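Local coordinates for ABC transporter, substrate binding protein (PDB 3EAF) that probably captures a small solute outside the cell and delivers it to a membrane ABC importer, and carries a bound magnesium ion, at residues Asp225-Asn231 with Gly249-Ile254; Asn207-Ser213 with Trp233-Ser239; Asn117-Ala121 with Ile339-Pro343; Trp298-Ala303 with Phe329-Ile334. All blocks are in the same frame, centred on the assembly; numbering follows the deposited sequence.

Interaction 1. Residues Asp225-Asn231 with Gly249-Ile254; sequences DAFLLTN and GKVFGI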
loop_
_atom_site.group_PDB
_atom_site.type_symbol
_atom_site.label_atom_id
_atom_site.label_comp_id
_atom_site.label_asym_id
_atom_site.label_seq_id
_atom_site.Cartn_x
_atom_site.Cartn_y
_atom_site.Cartn_z
ATOM N N ASP A 225 7.859 -14.292 -22.933
ATOM C CA ASP A 225 9.035 -14.203 -22.071
ATOM C C ASP A 225 9.446 -12.762 -21.796
ATOM O O ASP A 225 10.548 -12.312 -22.160
ATOM C CB ASP A 225 10.182 -15.046 -22.633
ATOM C CG ASP A 225 9.891 -16.533 -22.554
ATOM O OD1 ASP A 225 9.267 -16.966 -21.558
ATOM O OD2 ASP A 225 10.274 -17.272 -23.482
ATOM N N ALA A 226 8.530 -12.045 -21.158
ATOM C CA ALA A 226 8.769 -10.696 -20.697
ATOM C C ALA A 226 8.930 -10.714 -19.180
ATOM O O ALA A 226 8.491 -11.654 -18.512
ATOM C CB ALA A 226 7.609 -9.804 -21.090
ATOM N N PHE A 227 9.561 -9.677 -18.644
ATOM C CA PHE A 227 9.591 -9.454 -17.202
ATOM C C PHE A 227 8.244 -8.891 -16.741
ATOM O O PHE A 227 7.658 -8.050 -17.419
ATOM C CB PHE A 227 10.692 -8.463 -16.828
ATOM C CG PHE A 227 12.091 -9.007 -16.972
ATOM C CD1 PHE A 227 12.478 -10.165 -16.314
ATOM C CD2 PHE A 227 13.031 -8.335 -17.743
ATOM C CE1 PHE A 227 13.771 -10.660 -16.434
ATOM C CE2 PHE A 227 14.333 -8.826 -17.868
ATOM C CZ PHE A 227 14.697 -9.994 -17.210
ATOM N N LEU A 228 7.766 -9.364 -15.595
ATOM C CA LEU A 228 6.580 -8.803 -14.950
ATOM C C LEU A 228 6.968 -7.947 -13.745
ATOM O O LEU A 228 7.727 -8.387 -12.877
ATOM C CB LEU A 228 5.606 -9.913 -14.535
ATOM C CG LEU A 228 4.353 -9.576 -13.709
ATOM C CD1 LEU A 228 3.428 -8.572 -14.395
ATOM C CD2 LEU A 228 3.585 -10.848 -13.400
ATOM N N LEU A 229 6.460 -6.717 -13.712
ATOM C CA LEU A 229 6.595 -5.867 -12.533
ATOM C C LEU A 229 5.211 -5.596 -11.962
ATOM O O LEU A 229 4.307 -5.192 -12.690
ATOM C CB LEU A 229 7.285 -4.542 -12.881
ATOM C CG LEU A 229 7.415 -3.487 -11.763
ATOM C CD1 LEU A 229 8.490 -3.843 -10.717
ATOM C CD2 LEU A 229 7.687 -2.103 -12.352
ATOM N N THR A 230 5.045 -5.807 -10.659
ATOM C CA THR A 230 3.746 -5.550 -10.030
ATOM C C THR A 230 3.823 -4.426 -9.022
ATOM O O THR A 230 4.863 -4.190 -8.396
ATOM C CB THR A 230 3.142 -6.790 -9.306
ATOM O OG1 THR A 230 3.753 -6.952 -8.017
ATOM C CG2 THR A 230 3.297 -8.064 -10.131
ATOM N N ASN A 231 2.694 -3.752 -8.852
ATOM C CA ASN A 231 2.499 -2.862 -7.731
ATOM C C ASN A 231 2.629 -3.626 -6.415
ATOM O O ASN A 231 2.623 -4.860 -6.411
ATOM C CB ASN A 231 1.145 -2.176 -7.833
ATOM C CG ASN A 231 -0.005 -3.102 -7.527
ATOM O OD1 ASN A 231 -0.593 -3.005 -6.464
ATOM N ND2 ASN A 231 -0.343 -3.998 -8.467
ATOM N N GLY A 249 12.906 -16.032 -11.951
ATOM C CA GLY A 249 13.870 -15.104 -12.539
ATOM C C GLY A 249 13.263 -13.961 -13.336
ATOM O O GLY A 249 13.999 -13.103 -13.832
ATOM N N LYS A 250 11.930 -13.933 -13.450
ATOM C CA LYS A 250 11.250 -13.025 -14.391
ATOM C C LYS A 250 10.139 -12.148 -13.808
ATOM O O LYS A 250 9.384 -11.537 -14.567
ATOM C CB LYS A 250 10.667 -13.811 -15.581
ATOM C CG LYS A 250 11.692 -14.584 -16.401
ATOM C CD LYS A 250 11.090 -15.108 -17.692
ATOM C CE LYS A 250 10.200 -16.316 -17.478
ATOM N NZ LYS A 250 9.795 -16.880 -18.796
ATOM N N VAL A 251 10.018 -12.098 -12.483
ATOM C CA VAL A 251 8.976 -11.281 -11.838
ATOM C C VAL A 251 9.579 -10.421 -10.728
ATOM O O VAL A 251 10.443 -10.876 -9.973
ATOM C CB VAL A 251 7.806 -12.130 -11.269
ATOM C CG1 VAL A 251 6.660 -11.225 -10.786
ATOM C CG2 VAL A 251 7.275 -13.123 -12.316
ATOM N N PHE A 252 9.121 -9.177 -10.649
ATOM C CA PHE A 252 9.590 -8.239 -9.642
ATOM C C PHE A 252 8.406 -7.586 -8.939
ATOM O O PHE A 252 7.389 -7.285 -9.574
ATOM C CB PHE A 252 10.475 -7.164 -10.284
ATOM C CG PHE A 252 11.767 -7.698 -10.870
ATOM C CD1 PHE A 252 12.934 -7.725 -10.105
ATOM C CD2 PHE A 252 11.811 -8.171 -12.181
ATOM C CE1 PHE A 252 14.123 -8.216 -10.634
ATOM C CE2 PHE A 252 12.995 -8.668 -12.724
ATOM C CZ PHE A 252 14.153 -8.696 -11.944
ATOM N N GLY A 253 8.544 -7.366 -7.634
ATOM C CA GLY A 253 7.520 -6.695 -6.854
ATOM C C GLY A 253 8.058 -5.425 -6.241
ATOM O O GLY A 253 9.224 -5.360 -5.841
ATOM N N ILE A 254 7.211 -4.407 -6.177
ATOM C CA ILE A 254 7.553 -3.171 -5.492
ATOM C C ILE A 254 7.080 -3.287 -4.046
ATOM O O ILE A 254 6.038 -3.890 -3.778
ATOM C CB ILE A 254 6.876 -1.949 -6.169
ATOM C CG1 ILE A 254 7.313 -1.824 -7.633
ATOM C CG2 ILE A 254 7.154 -0.652 -5.399
ATOM C CD1 ILE A 254 6.470 -0.840 -8.449
HETATM O O HOH W 1 7.299 -12.729 -16.157
#
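Phe227 and Phe252 meet as an offset edge-to-face pair: the edge of the Phe252 ring is turned toward the face of Phe227, with ring planes at 73° and Phe227 CD1 3.9 Å from Phe252 CE2. The Phe227 ring in turn presents its own edge to the backbone of Gly249 and Lys250. Beyond it, Leu229 sends CD1 across to the CB of Phe252 and the CG1 of Ile254, both at 3.9 Å. On the other face of the sheet, Leu228 and Val251 project together, Leu228 CD2 4.1 Å from Val251 CG1, and Thr230 stands next to Gly253, OG1 near its CA. Where the strand begins, the Lys250 chain bends at its third torsion (chi3 -76°) and brings NZ to 2.8 Å from Asp225 OD1, a salt bridge at the protein's surface. Between these side chains runs a regular parallel ladder, its shortest rung from Phe252 N to Leu228 O at 2.7 Å. Water 1 extends it, donating to both Ala226 O and Lys250 O. The pair closes a beta-alpha-beta unit through helix 239-243. Strand 202-205 flanks 227-230, strand 352-357 flanks 251-255, and helix 124-139 packs against Leu229 and Ile254.

Interaction 2. Residues Asn207-Ser213 with Trp233-Ser239; sequences NTISSCS and WGFDERS
Asp236 OD1, which Ile209 CD1 approaches to 3.3 Å from the other segment, is gripped twice by Arg238, whose backbone N reaches it at 2.9 Å and whose side-chain NE reaches it at 3.1 Å. The guanidinium lies side-on to the carboxylate, so that NH2 meets the syn lone pair of the other oxygen, OD2, at 2.7 Å and almost straight (175°). This two-point salt bridge holds the carboxylate and guanidinium close to one plane, and Arg289 adds a second salt bridge to OD2. Across the contact, Ile209 carries most of the side-chain contact. With CG1 anti to the backbone N (chi1 -169°), its long branch extends until CD1 lies against the Asp236 carboxylate and beside Ser239 OG, while CG2 rests over one face of the Arg238 guanidinium.

Asp236 and Ser239 form a capping box at the start of helix 239-243: the Asp236 carboxylate receives Arg238 N, and Ser239 OG receives Asp236 N. The opposing segment is the first turn of helix 209-222, entered through Thr208 at its N-cap. There Ile209 N makes a weak, bent bond to Trp233 O, and Gly234 packs closely on the turn, its CA 3.6 Å from Cys212 SG. Ser213 OG donates back to Ile209 O at 2.7 Å, from the face of that carbonyl opposite to Ser213 N. The same hydroxyl accepts from water 2, which also donates to Gly234 O and lies 2.8 Å from Ser239 OG.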
loop_
_atom_site.group_PDB
_atom_site.type_symbol
_atom_site.label_atom_id
_atom_site.label_comp_id
_atom_site.label_asym_id
_atom_site.label_seq_id
_atom_site.Cartn_x
_atom_site.Cartn_y
_atom_site.Cartn_z
ATOM N N ASN A 207 -3.081 -4.817 -10.430
ATOM C CA ASN A 207 -4.063 -5.499 -9.579
ATOM C C ASN A 207 -3.421 -6.171 -8.350
ATOM O O ASN A 207 -2.203 -6.099 -8.162
ATOM C CB ASN A 207 -4.829 -6.561 -10.388
ATOM C CG ASN A 207 -5.635 -5.978 -11.540
ATOM O OD1 ASN A 207 -5.758 -4.760 -11.692
ATOM N ND2 ASN A 207 -6.198 -6.860 -12.360
ATOM N N THR A 208 -4.243 -6.829 -7.530
ATOM C CA THR A 208 -3.753 -7.548 -6.351
ATOM C C THR A 208 -3.106 -8.879 -6.742
ATOM O O THR A 208 -3.217 -9.316 -7.892
ATOM C CB THR A 208 -4.869 -7.793 -5.298
ATOM O OG1 THR A 208 -5.813 -8.745 -5.805
ATOM C CG2 THR A 208 -5.595 -6.492 -4.953
ATOM N N ILE A 209 -2.457 -9.521 -5.770
ATOM C CA ILE A 209 -1.647 -10.721 -5.995
ATOM C C ILE A 209 -2.353 -11.861 -6.743
ATOM O O ILE A 209 -1.701 -12.609 -7.463
ATOM C CB ILE A 209 -1.001 -11.243 -4.657
ATOM C CG1 ILE A 209 0.052 -12.324 -4.936
ATOM C CG2 ILE A 209 -2.078 -11.700 -3.651
ATOM C CD1 ILE A 209 0.944 -12.673 -3.748
ATOM N N SER A 210 -3.669 -11.993 -6.575
ATOM C CA SER A 210 -4.422 -13.084 -7.205
ATOM C C SER A 210 -4.345 -13.041 -8.727
ATOM O O SER A 210 -3.953 -14.017 -9.354
ATOM C CB SER A 210 -5.887 -13.081 -6.746
ATOM O OG SER A 210 -5.957 -13.325 -5.352
ATOM N N SER A 211 -4.716 -11.917 -9.321
ATOM C CA SER A 211 -4.655 -11.801 -10.778
ATOM C C SER A 211 -3.230 -11.586 -11.299
ATOM O O SER A 211 -2.893 -12.091 -12.368
ATOM C CB SER A 211 -5.610 -10.721 -11.294
ATOM O OG SER A 211 -5.321 -9.464 -10.725
ATOM N N CYS A 212 -2.401 -10.852 -10.552
ATOM C CA CYS A 212 -0.985 -10.679 -10.923
ATOM C C CYS A 212 -0.282 -12.020 -11.076
ATOM O O CYS A 212 0.444 -12.241 -12.042
ATOM C CB CYS A 212 -0.229 -9.846 -9.889
ATOM S SG CYS A 212 -0.563 -8.076 -9.935
ATOM N N SER A 213 -0.487 -12.907 -10.109
ATOM C CA SER A 213 0.136 -14.229 -10.131
ATOM C C SER A 213 -0.399 -15.122 -11.258
ATOM O O SER A 213 0.376 -15.805 -11.934
ATOM C CB SER A 213 -0.025 -14.913 -8.779
ATOM O OG SER A 213 0.563 -14.120 -7.764
ATOM N N TRP A 233 0.686 -4.386 -3.928
ATOM C CA TRP A 233 -0.359 -5.348 -3.551
ATOM C C TRP A 233 -0.408 -6.583 -4.458
ATOM O O TRP A 233 -1.240 -7.466 -4.251
ATOM C CB TRP A 233 -1.739 -4.671 -3.484
ATOM C CG TRP A 233 -1.817 -3.514 -2.519
ATOM C CD1 TRP A 233 -1.872 -2.188 -2.838
ATOM C CD2 TRP A 233 -1.838 -3.577 -1.083
ATOM N NE1 TRP A 233 -1.933 -1.421 -1.699
ATOM C CE2 TRP A 233 -1.916 -2.249 -0.607
ATOM C CE3 TRP A 233 -1.818 -4.627 -0.154
ATOM C CZ2 TRP A 233 -1.956 -1.942 0.758
ATOM C CZ3 TRP A 233 -1.865 -4.319 1.204
ATOM C CH2 TRP A 233 -1.934 -2.988 1.645
ATOM N N GLY A 234 0.488 -6.652 -5.445
ATOM C CA GLY A 234 0.450 -7.719 -6.460
ATOM C C GLY A 234 1.502 -8.800 -6.301
ATOM O O GLY A 234 1.549 -9.755 -7.085
ATOM N N PHE A 235 2.333 -8.654 -5.266
ATOM C CA PHE A 235 3.526 -9.473 -5.080
ATOM C C PHE A 235 3.869 -9.528 -3.598
ATOM O O PHE A 235 3.887 -8.490 -2.926
ATOM C CB PHE A 235 4.691 -8.848 -5.846
ATOM C CG PHE A 235 5.917 -9.734 -5.965
ATOM C CD1 PHE A 235 6.095 -10.541 -7.082
ATOM C CD2 PHE A 235 6.915 -9.717 -4.980
ATOM C CE1 PHE A 235 7.234 -11.342 -7.213
ATOM C CE2 PHE A 235 8.054 -10.517 -5.099
ATOM C CZ PHE A 235 8.210 -11.328 -6.224
ATOM N N ASP A 236 4.094 -10.734 -3.086
ATOM C CA ASP A 236 4.601 -10.928 -1.717
ATOM C C ASP A 236 5.199 -12.328 -1.568
ATOM O O ASP A 236 5.523 -12.973 -2.574
ATOM C CB ASP A 236 3.536 -10.610 -0.626
ATOM C CG ASP A 236 2.290 -11.502 -0.702
ATOM O OD1 ASP A 236 2.424 -12.744 -0.776
ATOM O OD2 ASP A 236 1.157 -10.956 -0.665
ATOM N N GLU A 237 5.334 -12.786 -0.322
ATOM C CA GLU A 237 5.982 -14.065 0.016
ATOM C C GLU A 237 5.349 -15.283 -0.666
ATOM O O GLU A 237 6.012 -16.306 -0.844
ATOM C CB GLU A 237 5.998 -14.274 1.542
ATOM C CG GLU A 237 6.836 -13.249 2.324
ATOM C CD GLU A 237 6.056 -12.005 2.724
ATOM O OE1 GLU A 237 4.932 -11.793 2.213
ATOM O OE2 GLU A 237 6.562 -11.235 3.566
ATOM N N ARG A 238 4.073 -15.161 -1.046
ATOM C CA ARG A 238 3.323 -16.249 -1.698
ATOM C C ARG A 238 3.595 -16.358 -3.197
ATOM O O ARG A 238 3.271 -17.374 -3.821
ATOM C CB ARG A 238 1.818 -16.059 -1.483
ATOM C CG ARG A 238 1.353 -16.271 -0.050
ATOM C CD ARG A 238 -0.062 -15.743 0.147
ATOM N NE ARG A 238 -0.114 -14.285 -0.015
ATOM C CZ ARG A 238 -1.218 -13.542 0.098
ATOM N NH1 ARG A 238 -2.391 -14.104 0.370
ATOM N NH2 ARG A 238 -1.148 -12.230 -0.062
ATOM N N SER A 239 4.199 -15.317 -3.768
ATOM C CA SER A 239 4.372 -15.202 -5.224
ATOM C C SER A 239 5.135 -16.355 -5.892
ATOM O O SER A 239 4.742 -16.784 -6.974
ATOM C CB SER A 239 4.985 -13.844 -5.603
ATOM O OG SER A 239 4.073 -12.785 -5.353
HETATM O O HOH W 2 2.714 -12.257 -7.685
#

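Interaction 3. Residues Asn117-Ala121 with Ile339-Pro343; sequences NFYPA and IDYEP. With MG (magnesium ion), chain C.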
loop_
_atom_site.group_PDB
_atom_site.type_symbol
_atom_site.label_atom_id
_atom_site.label_comp_id
_atom_site.label_asym_id
_atom_site.label_seq_id
_atom_site.Cartn_x
_atom_site.Cartn_y
_atom_site.Cartn_z
ATOM N N ASN A 117 -5.915 13.022 4.797
ATOM C CA ASN A 117 -5.456 11.722 4.307
ATOM C C ASN A 117 -3.937 11.562 4.333
ATOM O O ASN A 117 -3.197 12.428 3.851
ATOM C CB ASN A 117 -6.004 11.442 2.905
ATOM C CG ASN A 117 -7.514 11.232 2.900
ATOM O OD1 ASN A 117 -8.005 10.103 3.022
ATOM N ND2 ASN A 117 -8.254 12.319 2.787
ATOM N N PHE A 118 -3.488 10.447 4.911
ATOM C CA PHE A 118 -2.065 10.134 5.052
ATOM C C PHE A 118 -1.847 8.647 4.769
ATOM O O PHE A 118 -2.746 7.830 4.953
ATOM C CB PHE A 118 -1.571 10.432 6.477
ATOM C CG PHE A 118 -1.680 11.876 6.887
ATOM C CD1 PHE A 118 -0.593 12.737 6.748
ATOM C CD2 PHE A 118 -2.857 12.369 7.454
ATOM C CE1 PHE A 118 -0.684 14.075 7.138
ATOM C CE2 PHE A 118 -2.959 13.705 7.854
ATOM C CZ PHE A 118 -1.869 14.559 7.703
ATOM N N TYR A 119 -0.650 8.304 4.313
ATOM C CA TYR A 119 -0.216 6.906 4.261
ATOM C C TYR A 119 1.306 6.887 4.293
ATOM O O TYR A 119 1.934 7.773 3.722
ATOM C CB TYR A 119 -0.784 6.154 3.040
ATOM C CG TYR A 119 -0.741 6.911 1.725
ATOM C CD1 TYR A 119 0.411 6.904 0.929
ATOM C CD2 TYR A 119 -1.857 7.614 1.261
ATOM C CE1 TYR A 119 0.465 7.603 -0.274
ATOM C CE2 TYR A 119 -1.813 8.313 0.048
ATOM C CZ TYR A 119 -0.650 8.301 -0.711
ATOM O OH TYR A 119 -0.607 8.977 -1.912
ATOM N N PRO A 120 1.903 5.884 4.971
ATOM C CA PRO A 120 3.352 5.848 5.195
ATOM C C PRO A 120 4.152 5.253 4.024
ATOM O O PRO A 120 5.027 4.403 4.231
ATOM C CB PRO A 120 3.469 4.958 6.434
ATOM C CG PRO A 120 2.371 3.973 6.261
ATOM C CD PRO A 120 1.234 4.714 5.576
ATOM N N ALA A 121 3.849 5.700 2.809
ATOM C CA ALA A 121 4.494 5.185 1.606
ATOM C C ALA A 121 4.414 6.251 0.508
ATOM O O ALA A 121 3.612 7.180 0.611
ATOM C CB ALA A 121 3.815 3.879 1.146
ATOM N N ILE A 339 9.557 9.382 7.034
ATOM C CA ILE A 339 8.263 9.941 6.664
ATOM C C ILE A 339 8.155 11.407 7.063
ATOM O O ILE A 339 8.368 11.761 8.218
ATOM C CB ILE A 339 7.123 9.152 7.351
ATOM C CG1 ILE A 339 7.042 7.730 6.791
ATOM C CG2 ILE A 339 5.784 9.872 7.186
ATOM C CD1 ILE A 339 6.527 6.716 7.800
ATOM N N ASP A 340 7.789 12.245 6.096
ATOM C CA ASP A 340 7.647 13.671 6.313
ATOM C C ASP A 340 6.563 14.209 5.376
ATOM O O ASP A 340 6.639 14.014 4.161
ATOM C CB ASP A 340 8.993 14.356 6.055
ATOM C CG ASP A 340 9.052 15.777 6.589
ATOM O OD1 ASP A 340 8.058 16.263 7.185
ATOM O OD2 ASP A 340 10.114 16.413 6.401
ATOM N N TYR A 341 5.562 14.874 5.951
ATOM C CA TYR A 341 4.403 15.362 5.203
ATOM C C TYR A 341 4.340 16.888 5.118
ATOM O O TYR A 341 4.475 17.584 6.121
ATOM C CB TYR A 341 3.096 14.866 5.833
ATOM C CG TYR A 341 2.933 13.372 5.888
ATOM C CD1 TYR A 341 2.761 12.621 4.721
ATOM C CD2 TYR A 341 2.919 12.703 7.113
ATOM C CE1 TYR A 341 2.588 11.243 4.775
ATOM C CE2 TYR A 341 2.752 11.333 7.174
ATOM C CZ TYR A 341 2.590 10.605 6.009
ATOM O OH TYR A 341 2.428 9.238 6.084
ATOM N N GLU A 342 4.093 17.386 3.912
ATOM C CA GLU A 342 3.916 18.807 3.666
ATOM C C GLU A 342 2.428 19.165 3.699
ATOM O O GLU A 342 1.617 18.462 3.089
ATOM C CB GLU A 342 4.506 19.144 2.291
ATOM C CG GLU A 342 4.229 20.543 1.797
ATOM C CD GLU A 342 4.877 20.843 0.458
ATOM O OE1 GLU A 342 5.798 20.100 0.048
ATOM O OE2 GLU A 342 4.454 21.827 -0.185
ATOM N N PRO A 343 2.061 20.265 4.394
ATOM C CA PRO A 343 0.678 20.740 4.288
ATOM C C PRO A 343 0.330 20.998 2.819
ATOM O O PRO A 343 1.093 21.651 2.117
ATOM C CB PRO A 343 0.691 22.048 5.088
ATOM C CG PRO A 343 1.829 21.892 6.051
ATOM C CD PRO A 343 2.869 21.114 5.292
HETATM MG MG MG C . 6.078 17.729 7.739
HETATM O O HOH W 3 5.401 15.711 8.629
HETATM O O HOH W 4 7.715 18.959 9.186
HETATM O O HOH W 5 7.226 19.114 5.907
#
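The loop that carries two of the magnesium ligands is fastened to the edge strand 117-118 of the six-stranded sheet through the side chain of Tyr341. Its ring takes the edge of Phe118 over one face: Phe118 CD1 stands 3.5 Å above the centre of the tyrosine ring, and the planes are turned 73° apart, an edge-to-face pair. With CG anti to its carbonyl carbon (chi1 -60°), Tyr341 directs its ring toward the strand, and OH makes a weak hydrogen bond of 2.8 Å to Tyr119 O, which lies near the ring plane. Beside it, Ile339 CD1 touches Pro120 CB at 3.8 Å, where Pro120 centres an inverse gamma turn. At the other end of Tyr341, its backbone O binds magnesium at 2.3 Å and Asp340 OD1 binds it at 2.5 Å. Three waters and Glu325 O complete the six ligands. Water 3, one of the three, also accepts from Tyr341 N. A single residue thus faces two ways, giving its backbone to the ion and its ring to the buried strand. The ion, held on the protein side by one carboxylate oxygen and two carbonyls, would probably polarise the Tyr341 peptide, and it ties the loop to helix 317-326 through Glu325.

Interaction 4. Residues Trp298-Ala303 with Phe329-Ile334; sequences WLLIKA and FDLGGI
Leu331 is the main bump of this contact, set beside the indole of Trp298 at the point where a type I' beta turn, Leu331 to Ile334, meets helix 288-304. Its backbone lies over one face of the indole, with Leu331 O 3.7 Å from Trp298 CZ3, and the two side chains run alongside one another, pointing opposite ways. Leu331 CD1 lies against the aliphatic part of Lys302, 4.0 Å from Lys302 CG. Gly332 follows close to the far end of the indole, and Ile334 CD1 reaches the edge of the same ring, 4.1 Å from Trp298 CZ3. A second bump, the Phe329 ring, lies over the groove between Leu299 and Lys302 and turns one side to both: the Leu299 side chain runs at about a right angle to that of Phe329, its CD1 4.0 Å from Phe329 CD2, and Lys302 CB comes within 3.5 Å of Phe329 CD1. Leu324 of helix 317-326 also packs against Phe329. An Asx motif braces the turn, Asp330 OD1 accepting from Gly333 N. Bent at its second torsion (chi2 -99°), the Lys302 chain runs past Phe329 and Leu331, and its NZ meets Asp330 O at 2.9 Å while giving further bonds to waters 6 and 7, which accept in turn from Asp330 N and Gly332 N.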
loop_
_atom_site.group_PDB
_atom_site.type_symbol
_atom_site.label_atom_id
_atom_site.label_comp_id
_atom_site.label_asym_id
_atom_site.label_seq_id
_atom_site.Cartn_x
_atom_site.Cartn_y
_atom_site.Cartn_z
ATOM N N TRP A 298 0.813 2.191 13.581
ATOM C CA TRP A 298 1.998 2.763 14.229
ATOM C C TRP A 298 2.155 4.244 13.905
ATOM O O TRP A 298 2.542 5.030 14.773
ATOM C CB TRP A 298 3.268 2.018 13.813
ATOM C CG TRP A 298 4.422 2.126 14.790
ATOM C CD1 TRP A 298 4.531 2.965 15.873
ATOM C CD2 TRP A 298 5.639 1.372 14.749
ATOM N NE1 TRP A 298 5.733 2.759 16.515
ATOM C CE2 TRP A 298 6.434 1.793 15.841
ATOM C CE3 TRP A 298 6.138 0.376 13.891
ATOM C CZ2 TRP A 298 7.704 1.257 16.095
ATOM C CZ3 TRP A 298 7.401 -0.164 14.157
ATOM C CH2 TRP A 298 8.160 0.275 15.254
ATOM N N LEU A 299 1.874 4.622 12.657
ATOM C CA LEU A 299 1.920 6.026 12.271
ATOM C C LEU A 299 0.957 6.851 13.125
ATOM O O LEU A 299 1.293 7.950 13.553
ATOM C CB LEU A 299 1.616 6.207 10.771
ATOM C CG LEU A 299 1.691 7.645 10.228
ATOM C CD1 LEU A 299 3.141 8.160 10.211
ATOM C CD2 LEU A 299 1.062 7.745 8.842
ATOM N N LEU A 300 -0.241 6.316 13.363
ATOM C CA LEU A 300 -1.209 6.948 14.258
ATOM C C LEU A 300 -0.664 7.091 15.690
ATOM O O LEU A 300 -0.796 8.154 16.310
ATOM C CB LEU A 300 -2.529 6.163 14.261
ATOM C CG LEU A 300 -3.613 6.587 15.249
ATOM C CD1 LEU A 300 -4.139 7.982 14.916
ATOM C CD2 LEU A 300 -4.741 5.567 15.280
ATOM N N ILE A 301 -0.062 6.022 16.206
ATOM C CA ILE A 301 0.549 6.024 17.542
ATOM C C ILE A 301 1.575 7.146 17.677
ATOM O O ILE A 301 1.580 7.880 18.671
ATOM C CB ILE A 301 1.246 4.662 17.864
ATOM C CG1 ILE A 301 0.246 3.494 17.821
ATOM C CG2 ILE A 301 2.005 4.718 19.195
ATOM C CD1 ILE A 301 -1.035 3.711 18.592
ATOM N N LYS A 302 2.434 7.283 16.668
ATOM C CA LYS A 302 3.456 8.332 16.664
ATOM C C LYS A 302 2.825 9.728 16.676
ATOM O O LYS A 302 3.324 10.626 17.359
ATOM C CB LYS A 302 4.432 8.145 15.491
ATOM C CG LYS A 302 5.264 6.852 15.569
ATOM C CD LYS A 302 6.681 7.066 16.114
ATOM C CE LYS A 302 7.484 5.782 16.033
ATOM N NZ LYS A 302 8.942 5.964 16.232
ATOM N N ALA A 303 1.718 9.898 15.950
ATOM C CA ALA A 303 0.966 11.160 15.967
ATOM C C ALA A 303 0.452 11.484 17.379
ATOM O O ALA A 303 0.618 12.597 17.859
ATOM C CB ALA A 303 -0.193 11.118 14.969
ATOM N N PHE A 329 8.843 11.076 10.803
ATOM C CA PHE A 329 8.596 9.808 11.496
ATOM C C PHE A 329 9.466 8.671 10.986
ATOM O O PHE A 329 9.720 8.550 9.780
ATOM C CB PHE A 329 7.120 9.397 11.375
ATOM C CG PHE A 329 6.157 10.395 11.955
ATOM C CD1 PHE A 329 5.894 10.418 13.321
ATOM C CD2 PHE A 329 5.507 11.308 11.136
ATOM C CE1 PHE A 329 5.004 11.338 13.859
ATOM C CE2 PHE A 329 4.624 12.232 11.667
ATOM C CZ PHE A 329 4.363 12.245 13.023
ATOM N N ASP A 330 9.912 7.831 11.913
ATOM C CA ASP A 330 10.571 6.582 11.556
ATOM C C ASP A 330 9.844 5.436 12.251
ATOM O O ASP A 330 9.658 5.448 13.473
ATOM C CB ASP A 330 12.062 6.598 11.928
ATOM C CG ASP A 330 12.753 5.255 11.661
ATOM O OD1 ASP A 330 12.503 4.638 10.608
ATOM O OD2 ASP A 330 13.550 4.812 12.513
ATOM N N LEU A 331 9.428 4.458 11.460
ATOM C CA LEU A 331 8.680 3.323 11.974
ATOM C C LEU A 331 9.612 2.127 12.111
ATOM O O LEU A 331 9.487 1.129 11.398
ATOM C CB LEU A 331 7.479 3.025 11.063
ATOM C CG LEU A 331 6.129 3.732 11.299
ATOM C CD1 LEU A 331 6.199 5.060 12.080
ATOM C CD2 LEU A 331 5.399 3.935 9.979
ATOM N N GLY A 332 10.568 2.257 13.030
ATOM C CA GLY A 332 11.543 1.199 13.305
ATOM C C GLY A 332 12.349 0.764 12.094
ATOM O O GLY A 332 12.801 -0.378 12.023
ATOM N N GLY A 333 12.524 1.679 11.142
ATOM C CA GLY A 333 13.319 1.427 9.942
ATOM C C GLY A 333 12.692 0.451 8.962
ATOM O O GLY A 333 13.398 -0.170 8.169
ATOM N N ILE A 334 11.367 0.314 9.015
ATOM C CA ILE A 334 10.646 -0.580 8.106
ATOM C C ILE A 334 10.507 0.023 6.711
ATOM O O ILE A 334 10.624 -0.691 5.707
ATOM C CB ILE A 334 9.229 -0.924 8.638
ATOM C CG1 ILE A 334 9.315 -1.861 9.853
ATOM C CG2 ILE A 334 8.359 -1.529 7.525
ATOM C CD1 ILE A 334 7.954 -2.083 10.557
HETATM O O HOH W 6 9.586 8.519 14.654
HETATM O O HOH W 7 10.688 3.861 15.839
#

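The four contacts fall into two pairs on opposite sides of the chain's centre, as expected of a two-lobed periplasmic binding protein. Interactions 1 and 2, centres 11 Å apart, belong to the lobe built on the seven-stranded sheet; their segments alternate along the chain, and Phe235 of interaction 2 packs against the strands of interaction 1. Interactions 3 and 4, also 11 Å apart, share the other lobe, where Ile339 O probably accepts from Phe329 N and Tyr341 touches Leu299, so helix 288-304 packs on the loop that binds magnesium. Between the pairs, centres lie 25 to 30 Å apart. Between 117-121 and 339-343 the chain visits the seven-stranded lobe for interactions 1 and 2 and comes back for interaction 4.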